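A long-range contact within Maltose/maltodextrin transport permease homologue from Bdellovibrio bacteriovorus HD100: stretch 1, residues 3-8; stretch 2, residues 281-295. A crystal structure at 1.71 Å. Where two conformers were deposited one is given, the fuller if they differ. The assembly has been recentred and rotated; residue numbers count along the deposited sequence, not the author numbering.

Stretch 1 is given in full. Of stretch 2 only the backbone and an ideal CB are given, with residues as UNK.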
# COMPACT_ATOMS: atom_id res chain seq x y z
N VAL A 3 -29.14 4.91 15.52
CA VAL A 3 -28.26 5.71 14.68
C VAL A 3 -27.53 4.82 13.67
O VAL A 3 -27.08 3.72 14.01
CB VAL A 3 -27.27 6.53 15.55
CG1 VAL A 3 -26.25 5.63 16.23
CG2 VAL A 3 -26.56 7.57 14.71
N ARG A 4 -27.42 5.29 12.43
CA ARG A 4 -26.71 4.56 11.38
C ARG A 4 -25.51 5.38 10.95
O ARG A 4 -25.65 6.54 10.54
CB ARG A 4 -27.62 4.29 10.19
CG ARG A 4 -26.97 3.45 9.10
CD ARG A 4 -28.01 2.85 8.17
NE ARG A 4 -27.41 1.99 7.15
CZ ARG A 4 -27.00 0.74 7.36
NH1 ARG A 4 -27.11 0.20 8.57
NH2 ARG A 4 -26.48 0.03 6.37
N ILE A 5 -24.32 4.79 11.05
CA ILE A 5 -23.08 5.47 10.70
C ILE A 5 -22.44 4.74 9.51
O ILE A 5 -22.82 3.62 9.15
CB ILE A 5 -22.10 5.55 11.88
CG1 ILE A 5 -21.83 4.16 12.46
CG2 ILE A 5 -22.63 6.50 12.97
CD1 ILE A 5 -20.75 4.14 13.51
N GLN A 6 -21.47 5.41 8.90
CA GLN A 6 -20.86 4.97 7.65
C GLN A 6 -19.35 4.84 7.79
O GLN A 6 -18.70 5.66 8.44
CB GLN A 6 -21.13 5.98 6.53
CG GLN A 6 -22.56 6.10 6.02
CD GLN A 6 -22.59 6.79 4.66
OE1 GLN A 6 -22.57 6.12 3.61
NE2 GLN A 6 -22.59 8.11 4.65
N ILE A 7 -18.78 3.83 7.14
CA ILE A 7 -17.33 3.74 6.97
C ILE A 7 -17.03 3.56 5.49
O ILE A 7 -17.55 2.63 4.86
CB ILE A 7 -16.71 2.60 7.80
CG1 ILE A 7 -15.24 2.42 7.44
CG2 ILE A 7 -17.49 1.30 7.61
CD1 ILE A 7 -14.61 1.17 8.02
N TRP A 8 -16.23 4.46 4.93
CA TRP A 8 -15.71 4.30 3.57
C TRP A 8 -14.28 3.80 3.69
O TRP A 8 -13.48 4.37 4.44
CB TRP A 8 -15.73 5.60 2.77
CG TRP A 8 -17.08 6.12 2.44
CD1 TRP A 8 -18.29 5.60 2.81
CD2 TRP A 8 -17.36 7.32 1.71
NE1 TRP A 8 -19.31 6.41 2.34
CE2 TRP A 8 -18.76 7.46 1.65
CE3 TRP A 8 -16.55 8.28 1.08
CZ2 TRP A 8 -19.38 8.52 0.99
CZ3 TRP A 8 -17.17 9.34 0.42
CH2 TRP A 8 -18.57 9.45 0.39
N UNK A 281 -24.57 14.49 17.94
CA UNK A 281 -23.76 13.92 19.01
C UNK A 281 -23.86 12.40 19.03
O UNK A 281 -22.86 11.72 19.30
CB UNK A 281 -24.19 14.49 20.36
N UNK A 282 -25.03 11.85 18.72
CA UNK A 282 -25.19 10.40 18.73
C UNK A 282 -24.37 9.75 17.62
O UNK A 282 -23.83 8.65 17.80
CB UNK A 282 -26.67 10.03 18.58
N UNK A 283 -24.27 10.40 16.45
CA UNK A 283 -23.44 9.86 15.38
C UNK A 283 -21.97 9.87 15.79
O UNK A 283 -21.24 8.90 15.54
CB UNK A 283 -23.64 10.66 14.09
N UNK A 284 -21.52 10.95 16.43
CA UNK A 284 -20.14 11.07 16.87
C UNK A 284 -19.79 10.00 17.90
O UNK A 284 -18.76 9.32 17.79
CB UNK A 284 -19.89 12.46 17.45
N UNK A 285 -20.63 9.85 18.93
CA UNK A 285 -20.37 8.85 19.97
C UNK A 285 -20.35 7.45 19.38
O UNK A 285 -19.53 6.61 19.77
CB UNK A 285 -21.42 8.94 21.08
N UNK A 286 -21.25 7.17 18.42
CA UNK A 286 -21.26 5.86 17.78
C UNK A 286 -20.00 5.65 16.95
O UNK A 286 -19.44 4.54 16.93
CB UNK A 286 -22.50 5.70 16.90
N UNK A 287 -19.54 6.69 16.26
CA UNK A 287 -18.33 6.57 15.45
C UNK A 287 -17.11 6.30 16.32
O UNK A 287 -16.23 5.51 15.94
CB UNK A 287 -18.11 7.84 14.62
N UNK A 288 -17.04 6.94 17.48
CA UNK A 288 -15.91 6.72 18.37
C UNK A 288 -15.93 5.30 18.92
O UNK A 288 -14.89 4.63 18.99
CB UNK A 288 -15.92 7.73 19.52
N UNK A 289 -17.12 4.79 19.28
CA UNK A 289 -17.24 3.40 19.71
C UNK A 289 -16.76 2.45 18.63
O UNK A 289 -16.02 1.50 18.90
CB UNK A 289 -18.69 3.08 20.08
N UNK A 290 -17.17 2.69 17.38
CA UNK A 290 -16.77 1.81 16.29
C UNK A 290 -15.27 1.88 16.05
O UNK A 290 -14.63 0.85 15.80
CB UNK A 290 -17.52 2.17 15.01
N UNK A 291 -14.70 3.09 16.10
CA UNK A 291 -13.26 3.27 15.93
C UNK A 291 -12.47 2.50 16.98
O UNK A 291 -11.46 1.85 16.67
CB UNK A 291 -12.90 4.76 16.00
N UNK A 292 -12.90 2.58 18.24
CA UNK A 292 -12.22 1.83 19.30
C UNK A 292 -12.37 0.33 19.09
O UNK A 292 -11.42 -0.43 19.30
CB UNK A 292 -12.77 2.22 20.67
N UNK A 293 -13.55 -0.12 18.65
CA UNK A 293 -13.75 -1.54 18.41
C UNK A 293 -12.89 -2.05 17.26
O UNK A 293 -12.26 -3.12 17.36
CB UNK A 293 -15.23 -1.82 18.12
N UNK A 294 -12.84 -1.32 16.14
CA UNK A 294 -12.14 -1.82 14.97
C UNK A 294 -10.63 -1.77 15.12
O UNK A 294 -9.93 -2.37 14.31
CB UNK A 294 -12.56 -1.02 13.73
N UNK A 295 -10.13 -1.07 16.14
CA UNK A 295 -8.71 -1.10 16.46
C UNK A 295 -8.43 -1.94 17.70
O UNK A 295 -7.27 -2.03 18.11
CB UNK A 295 -8.19 0.32 16.66

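Stretch 1 turns Val-3, Ile-5 and Ile-7 toward the helix and Arg-4 and Gln-6 away, so the helix meets a row of branched aliphatic side chains. The two elements cross at 51°, with axes 8.6 Å apart at their closest.

Position 281 has nothing of stretch 1 within reach of its CB, so almost any helix former would suit; it is Glu-281. At 282 the CB points sideways, 4.6 Å from Val-3 CG2, and a range of side chains could skirt the valine. Ala-282 adds little, its nearest contact being its backbone O, 4.2 Å from Val-3 CG1.

Position 283 also looks sideways, but its CB lies 4.3 Å from Val-3 CG2 and 4.4 Å from Ile-5 CG2, and the carbonyl of Arg-4 is close by. A flat side chain, or a long one that bends back, could use this space. It is His-283, with chi1 at m, which swings the ring under Val-3: Val-3 CG2 sits 3.3 Å from the centroid of the His-283 ring, 5° off its normal, a CH-pi contact over the face. The ring edge meets the strand backbone, with His-283 CD2 3.6 Å from Arg-4 O. A water joins the two stretches, 2.9 Å from Arg-4 N, which donates to it, and 3.3 Å from His-283 NE2.

Positions 284 and 285 find no part of stretch 1 near their CB atoms and are free of its demands; they are Tyr-284 and Glu-285.

At 286 the CB points toward the strand, 3.8 Å from Val-3 CG1 and 4.0 Å from Ile-5 CG2. With two methyls already at packing distance, a small apolar residue fits best. Ala-286 makes both contacts with its single CB, and its O lies 3.7 Å from Ile-5 CD1.

Position 287 points sideways, its CB 4.7 Å from Ile-5 CD1, so small or medium apolar residues are plausible. Ala-287 leaves its CA 3.9 Å from Ile-5 CD1.

Position 288 points away and is Val-288. Position 289 starts toward the strand but has nothing near its CB; a long chain can leave, as Lys-289 does.

At 290 the CB points toward the strand, 4.1 Å from Ile-5 CD1, inviting leucine, isoleucine or methionine. Leu-290 brings CD2 to 3.7 Å from Ile-5 CD1.

Positions 291 to 293 lie out of reach: Leu-291, Lys-292 and Tyr-293. Position 294 points toward the strand across a wider gap, calling for a longer apolar chain; Leu-294 places CD1 4.4 Å from Ile-7 CD1. Position 295 is out of reach; Thr-295 OG1 donates to Leu-291 O at 2.9 Å.

Stretch 2 281-295: EAHYEAAVKLLKYLT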
# COMPACT_ATOMS: atom_id res chain seq x y z
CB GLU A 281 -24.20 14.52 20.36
CG GLU A 281 -23.35 14.09 21.55
CD GLU A 281 -21.89 14.54 21.46
OE1 GLU A 281 -21.59 15.49 20.70
OE2 GLU A 281 -21.05 13.95 22.17
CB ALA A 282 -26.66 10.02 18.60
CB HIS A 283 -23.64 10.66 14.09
CG HIS A 283 -24.95 10.40 13.42
ND1 HIS A 283 -26.13 10.98 13.83
CD2 HIS A 283 -25.27 9.63 12.35
CE1 HIS A 283 -27.12 10.57 13.05
NE2 HIS A 283 -26.62 9.75 12.15
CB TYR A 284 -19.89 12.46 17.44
CG TYR A 284 -18.53 12.60 18.09
CD1 TYR A 284 -17.38 12.72 17.31
CD2 TYR A 284 -18.39 12.59 19.47
CE1 TYR A 284 -16.14 12.85 17.89
CE2 TYR A 284 -17.13 12.71 20.07
CZ TYR A 284 -16.01 12.84 19.27
OH TYR A 284 -14.76 12.96 19.83
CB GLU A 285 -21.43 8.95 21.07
CG GLU A 285 -21.49 10.32 21.75
CD GLU A 285 -22.55 10.39 22.84
OE1 GLU A 285 -22.24 10.04 23.99
OE2 GLU A 285 -23.69 10.79 22.54
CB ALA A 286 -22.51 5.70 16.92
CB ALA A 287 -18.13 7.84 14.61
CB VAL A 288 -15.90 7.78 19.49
CG1 VAL A 288 -14.93 7.42 20.59
CG2 VAL A 288 -15.53 9.14 18.89
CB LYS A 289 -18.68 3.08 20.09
CG LYS A 289 -19.13 3.66 21.41
CD LYS A 289 -20.57 3.29 21.70
CE LYS A 289 -20.80 3.05 23.18
NZ LYS A 289 -22.20 3.35 23.54
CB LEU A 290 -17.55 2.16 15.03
CG LEU A 290 -17.30 1.24 13.84
CD1 LEU A 290 -17.71 -0.19 14.20
CD2 LEU A 290 -18.06 1.72 12.62
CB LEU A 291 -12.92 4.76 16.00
CG LEU A 291 -11.45 5.16 16.13
CD1 LEU A 291 -10.75 4.77 14.88
CD2 LEU A 291 -11.32 6.66 16.36
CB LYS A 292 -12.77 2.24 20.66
CG LYS A 292 -12.44 3.69 21.08
CD LYS A 292 -13.13 4.01 22.42
CE LYS A 292 -12.76 5.38 22.96
NZ LYS A 292 -13.58 5.74 24.16
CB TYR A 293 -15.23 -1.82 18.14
CG TYR A 293 -15.50 -3.25 17.74
CD1 TYR A 293 -15.42 -4.28 18.67
CD2 TYR A 293 -15.84 -3.57 16.43
CE1 TYR A 293 -15.66 -5.59 18.31
CE2 TYR A 293 -16.09 -4.88 16.06
CZ TYR A 293 -15.99 -5.88 17.01
OH TYR A 293 -16.24 -7.19 16.65
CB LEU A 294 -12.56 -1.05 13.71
CG LEU A 294 -14.01 -1.27 13.27
CD1 LEU A 294 -14.38 -0.34 12.11
CD2 LEU A 294 -14.26 -2.73 12.90
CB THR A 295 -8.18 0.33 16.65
OG1 THR A 295 -8.91 0.99 17.68
CG2 THR A 295 -8.29 1.14 15.34
O HOH W 1 -29.04 7.59 11.66
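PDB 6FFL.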